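Local coordinates for protein gene product PA4716 (Pseudomonas aeruginosa, PDB 1U0K) that is of unknown function but belongs to the PhzF family and is a predicted epimerase, probably with isomerase activity, at residues G81-L86 against V107-V112; P227-L232 against L258-A263. All coordinates share one frame; numbering follows the deposited sequence.

Contact 1 (G81-L86 against V107-V112)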
loop_
_atom_site.group_PDB
_atom_site.type_symbol
_atom_site.label_atom_id
_atom_site.label_comp_id
_atom_site.label_asym_id
_atom_site.label_seq_id
_atom_site.Cartn_x
_atom_site.Cartn_y
_atom_site.Cartn_z
ATOM N N GLY A 81 -4.298 -6.084 17.197
ATOM C CA GLY A 81 -5.519 -5.835 16.430
ATOM C C GLY A 81 -6.451 -7.029 16.450
ATOM O O GLY A 81 -7.655 -6.877 16.652
ATOM N N ALA A 82 -5.904 -8.224 16.255
ATOM C CA ALA A 82 -6.700 -9.434 16.350
ATOM C C ALA A 82 -7.384 -9.574 17.718
ATOM O O ALA A 82 -8.569 -9.892 17.797
ATOM C CB ALA A 82 -5.853 -10.656 16.042
ATOM N N ALA A 83 -6.652 -9.316 18.797
ATOM C CA ALA A 83 -7.205 -9.395 20.152
ATOM C C ALA A 83 -8.396 -8.453 20.320
ATOM O O ALA A 83 -9.418 -8.830 20.886
ATOM C CB ALA A 83 -6.125 -9.110 21.199
ATOM N N ALA A 84 -8.258 -7.232 19.829
ATOM C CA ALA A 84 -9.317 -6.243 19.927
ATOM C C ALA A 84 -10.562 -6.688 19.162
ATOM O O ALA A 84 -11.688 -6.554 19.655
ATOM C CB ALA A 84 -8.833 -4.903 19.413
ATOM N N LEU A 85 -10.355 -7.224 17.962
ATOM C CA LEU A 85 -11.455 -7.687 17.144
ATOM C C LEU A 85 -12.150 -8.867 17.809
ATOM O O LEU A 85 -13.371 -8.917 17.836
ATOM C CB LEU A 85 -11.005 -8.044 15.718
ATOM C CG LEU A 85 -12.139 -8.631 14.873
ATOM C CD1 LEU A 85 -13.234 -7.591 14.647
ATOM C CD2 LEU A 85 -11.640 -9.185 13.573
ATOM N N LEU A 86 -11.385 -9.810 18.357
ATOM C CA LEU A 86 -11.988 -10.959 19.033
ATOM C C LEU A 86 -12.842 -10.520 20.224
ATOM O O LEU A 86 -13.884 -11.106 20.471
ATOM C CB LEU A 86 -10.915 -11.951 19.468
ATOM C CG LEU A 86 -10.208 -12.666 18.318
ATOM C CD1 LEU A 86 -9.018 -13.447 18.848
ATOM C CD2 LEU A 86 -11.128 -13.598 17.570
ATOM N N VAL A 107 1.412 -16.867 21.764
ATOM C CA VAL A 107 1.442 -15.539 22.374
ATOM C C VAL A 107 0.177 -15.297 23.188
ATOM O O VAL A 107 -0.929 -15.430 22.685
ATOM C CB VAL A 107 1.555 -14.424 21.309
ATOM C CG1 VAL A 107 1.637 -13.061 21.961
ATOM C CG2 VAL A 107 2.751 -14.663 20.402
ATOM N N ALA A 108 0.355 -14.953 24.453
ATOM C CA ALA A 108 -0.735 -14.592 25.336
ATOM C C ALA A 108 -1.057 -13.103 25.205
ATOM O O ALA A 108 -0.163 -12.254 25.221
ATOM C CB ALA A 108 -0.362 -14.937 26.782
ATOM N N LEU A 109 -2.340 -12.790 25.058
ATOM C CA LEU A 109 -2.809 -11.411 24.966
ATOM C C LEU A 109 -3.955 -11.156 25.916
ATOM O O LEU A 109 -4.634 -12.082 26.344
ATOM C CB LEU A 109 -3.260 -11.080 23.542
ATOM C CG LEU A 109 -2.155 -11.112 22.487
ATOM C CD1 LEU A 109 -2.181 -12.405 21.726
ATOM C CD2 LEU A 109 -2.251 -9.905 21.562
ATOM N N ARG A 110 -4.136 -9.892 26.263
ATOM C CA ARG A 110 -5.296 -9.431 27.003
ATOM C C ARG A 110 -5.867 -8.197 26.313
ATOM O O ARG A 110 -5.147 -7.431 25.674
ATOM C CB ARG A 110 -4.917 -9.118 28.456
ATOM C CG ARG A 110 -4.015 -7.935 28.643
ATOM C CD ARG A 110 -3.628 -7.682 30.110
ATOM N NE ARG A 110 -2.975 -6.382 30.280
ATOM C CZ ARG A 110 -3.603 -5.206 30.276
ATOM N NH1 ARG A 110 -4.922 -5.129 30.138
ATOM N NH2 ARG A 110 -2.901 -4.088 30.418
ATOM N N SER A 111 -7.169 -8.017 26.424
ATOM C CA SER A 111 -7.817 -6.837 25.901
ATOM C C SER A 111 -8.863 -6.303 26.859
ATOM O O SER A 111 -9.530 -7.060 27.552
ATOM C CB SER A 111 -8.468 -7.142 24.552
ATOM O OG SER A 111 -9.402 -8.194 24.678
ATOM N N VAL A 112 -9.007 -4.984 26.864
ATOM C CA VAL A 112 -10.051 -4.299 27.607
ATOM C C VAL A 112 -10.719 -3.267 26.705
ATOM O O VAL A 112 -10.131 -2.795 25.733
ATOM C CB VAL A 112 -9.482 -3.601 28.866
ATOM C CG1 VAL A 112 -8.929 -4.630 29.853
ATOM C CG2 VAL A 112 -8.403 -2.587 28.497
#

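Contact 2 (P227-L232 against L258-A263)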
loop_
_atom_site.group_PDB
_atom_site.type_symbol
_atom_site.label_atom_id
_atom_site.label_comp_id
_atom_site.label_asym_id
_atom_site.label_seq_id
_atom_site.Cartn_x
_atom_site.Cartn_y
_atom_site.Cartn_z
ATOM N N PRO A 227 11.975 -5.984 21.162
ATOM C CA PRO A 227 13.441 -5.897 21.120
ATOM C C PRO A 227 13.988 -4.551 21.558
ATOM O O PRO A 227 14.978 -4.523 22.292
ATOM C CB PRO A 227 13.753 -6.151 19.648
ATOM C CG PRO A 227 12.658 -7.070 19.215
ATOM C CD PRO A 227 11.439 -6.579 19.924
ATOM N N VAL A 228 13.371 -3.462 21.118
ATOM C CA VAL A 228 13.832 -2.127 21.479
ATOM C C VAL A 228 13.728 -1.936 22.987
ATOM O O VAL A 228 14.676 -1.455 23.617
ATOM C CB VAL A 228 13.050 -1.004 20.732
ATOM C CG1 VAL A 228 13.268 0.360 21.372
ATOM C CG2 VAL A 228 13.470 -0.951 19.265
ATOM N N ALA A 229 12.588 -2.309 23.561
ATOM C CA ALA A 229 12.367 -2.175 24.996
ATOM C C ALA A 229 13.396 -2.972 25.771
ATOM O O ALA A 229 13.938 -2.473 26.755
ATOM C CB ALA A 229 10.967 -2.633 25.372
ATOM N N ALA A 230 13.660 -4.200 25.327
ATOM C CA ALA A 230 14.606 -5.091 26.000
ATOM C C ALA A 230 16.024 -4.539 25.907
ATOM O O ALA A 230 16.803 -4.681 26.848
ATOM C CB ALA A 230 14.552 -6.483 25.409
ATOM N N TYR A 231 16.339 -3.912 24.776
ATOM C CA TYR A 231 17.643 -3.298 24.545
ATOM C C TYR A 231 17.868 -2.129 25.490
ATOM O O TYR A 231 18.907 -2.046 26.148
ATOM C CB TYR A 231 17.754 -2.798 23.099
ATOM C CG TYR A 231 19.070 -2.115 22.768
ATOM C CD1 TYR A 231 20.113 -2.825 22.191
ATOM C CD2 TYR A 231 19.255 -0.765 23.019
ATOM C CE1 TYR A 231 21.319 -2.210 21.892
ATOM C CE2 TYR A 231 20.459 -0.136 22.727
ATOM C CZ TYR A 231 21.481 -0.867 22.168
ATOM O OH TYR A 231 22.672 -0.229 21.874
ATOM N N LEU A 232 16.901 -1.217 25.542
ATOM C CA LEU A 232 17.001 -0.037 26.392
ATOM C C LEU A 232 17.185 -0.438 27.857
ATOM O O LEU A 232 18.004 0.136 28.555
ATOM C CB LEU A 232 15.784 0.876 26.215
ATOM C CG LEU A 232 15.641 1.538 24.836
ATOM C CD1 LEU A 232 14.285 2.188 24.680
ATOM C CD2 LEU A 232 16.740 2.572 24.601
ATOM N N LEU A 258 3.661 3.464 21.467
ATOM C CA LEU A 258 3.693 2.036 21.717
ATOM C C LEU A 258 4.092 1.862 23.180
ATOM O O LEU A 258 5.172 2.299 23.584
ATOM C CB LEU A 258 4.711 1.350 20.803
ATOM C CG LEU A 258 4.542 1.496 19.282
ATOM C CD1 LEU A 258 5.126 2.806 18.747
ATOM C CD2 LEU A 258 5.175 0.322 18.556
ATOM N N ASP A 259 3.216 1.263 23.974
ATOM C CA ASP A 259 3.487 1.016 25.390
ATOM C C ASP A 259 4.329 -0.237 25.533
ATOM O O ASP A 259 4.025 -1.263 24.943
ATOM C CB ASP A 259 2.179 0.859 26.175
ATOM C CG ASP A 259 1.320 2.101 26.130
ATOM O OD1 ASP A 259 1.884 3.208 25.991
ATOM O OD2 ASP A 259 0.073 2.086 26.220
ATOM N N VAL A 260 5.398 -0.149 26.318
ATOM C CA VAL A 260 6.307 -1.272 26.499
ATOM C C VAL A 260 6.708 -1.416 27.964
ATOM O O VAL A 260 6.634 -0.464 28.725
ATOM C CB VAL A 260 7.572 -1.129 25.625
ATOM C CG1 VAL A 260 7.210 -1.220 24.145
ATOM C CG2 VAL A 260 8.311 0.188 25.911
ATOM N N GLN A 261 7.114 -2.622 28.337
ATOM C CA GLN A 261 7.638 -2.887 29.676
ATOM C C GLN A 261 8.429 -4.184 29.695
ATOM O O GLN A 261 8.069 -5.152 29.027
ATOM C CB GLN A 261 6.503 -2.944 30.700
ATOM C CG GLN A 261 5.538 -4.092 30.482
ATOM C CD GLN A 261 4.302 -3.982 31.337
ATOM O OE1 GLN A 261 4.336 -4.296 32.529
ATOM N NE2 GLN A 261 3.195 -3.543 30.734
ATOM N N VAL A 262 9.524 -4.193 30.449
ATOM C CA VAL A 262 10.330 -5.389 30.641
ATOM C C VAL A 262 10.201 -5.792 32.110
ATOM O O VAL A 262 10.411 -4.972 32.995
ATOM C CB VAL A 262 11.814 -5.131 30.290
ATOM C CG1 VAL A 262 12.643 -6.404 30.455
ATOM C CG2 VAL A 262 11.938 -4.577 28.869
ATOM N N ALA A 263 9.837 -7.044 32.358
ATOM C CA ALA A 263 9.653 -7.552 33.716
ATOM C C ALA A 263 10.995 -7.984 34.308
ATOM O O ALA A 263 12.036 -7.888 33.650
ATOM C CB ALA A 263 8.681 -8.719 33.708
#

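Contact 1 (G81-L86 against V107-V112)
Helix 78-90 is wrapped by beta strands, as expected for the diaminopimelate-epimerase-like fold of the PhzF family, and in this contact Ala83 faces Leu109 and Ser111 of strand 106-114. The methyl carbon of Ala83 points at the strand and packs on Leu109. Its closest partner is one branch of the leucine: Ala83 CB lies 4.0 Å from Leu109 CD2, with Leu109 CB slightly farther from the same methyl at 4.2 Å. Leu109 CG stands beside its own backbone N and opposite the carbonyl carbon (chi1 -65°), and a second torsion of 100° brings CD2 alongside the alanine while CD1 is turned from it. The serine sits instead beside the carbonyl of the alanine, Ser111 CB being 4.1 Å from Ala83 O.

The serine hydroxyl approaches the helix backbone without bonding to it. Ser111 OG is 3.8 Å from Ala83 O, a van der Waals approach, and OG instead accepts a hydrogen bond from the indole NE1 of Trp98 on the adjacent strand. Trp98 also packs on Ala83, so the ring that holds the hydroxyl closes one side of the alanine as well. Leu109 reaches further into the core, where it meets Leu100 and Met122 of the two flanking strands. On the other face of the strand Arg110 turns from the helix and forms salt bridges with Glu95 and Glu121.

With no hydrogen bond between the segments and only a small alanine offered by the helix, the backbone of helix 78-90 comes close to the strand. Such close seating of a central helix against a curved wall of strands is characteristic of the diaminopimelate-epimerase-like fold.

Contact 2 (P227-L232 against L258-A263)
The hydrogen bond from Tyr231 N to Pro227 O, 2.9 Å long, spans the helical turn that presents Ala229 to Val260 and Val262. The link is internal to helix 222-234; none joins the helix to the strand, and the interface is made by aliphatic carbons and the peptide group of Ala229.

Ala229 points its methyl straight at the strand. Ala229 CB is 3.7 Å from Val260 CB, with the two valine methyls spread around the approach, CG2 at 3.9 Å and CG1 slightly farther from the same Ala229 CB. The methyl therefore comes in on the hydrogen-bearing side of the branch point, between the two arms rather than against the end of either. A first torsion of -66° produces this pose, since it sets CG1 opposite the valine's own carbonyl carbon and leaves the branch hydrogen facing the helix.

Val262 works differently, using a single methyl. Its CG2 lies over the peptide that follows Ala229, 3.6 Å from Ala229 O, and reaches past it to Ala230 CA at 4.0 Å. Val262 CG2 also lies 4.1 Å from Ala229 CB, so this one group fills the corner between the alanine methyl and the helix backbone.

In the diaminopimelate-epimerase-like fold a helix runs through a surround of strands, and strand 256-262 is part of the surround of helix 222-234. The segment axes approach to 7.9 Å and cross at -48°, a separation permitted by the small residues on this helix face. Ala230 continues the packing onto Ala127 and Phe129 of strand 117-129, and Leu232 meets Phe244 and Leu246. At the far side of the helix, Tyr231 OH is hydrogen-bonded to Pro156 O.

Contacts 1 and 2 follow one another along the chain, and their centres lie about 19 Å apart, with nearest atoms about 6 Å from each other and not touching. Each sets a helical alanine against two strand residues spaced two apart, but contact 1 has a leucine and a serine where contact 2 has two valines. Strand 117-129 mediates between them: Glu121 bridges to Arg110 and is touched by Gln261, while Tyr119 packs on Val112 and hydrogen-bonds Asp259. The outward faces of strands 106-114 and 256-262 thus share neighbours. Both contacts are buried packing away from Glu48, the predicted active-site residue.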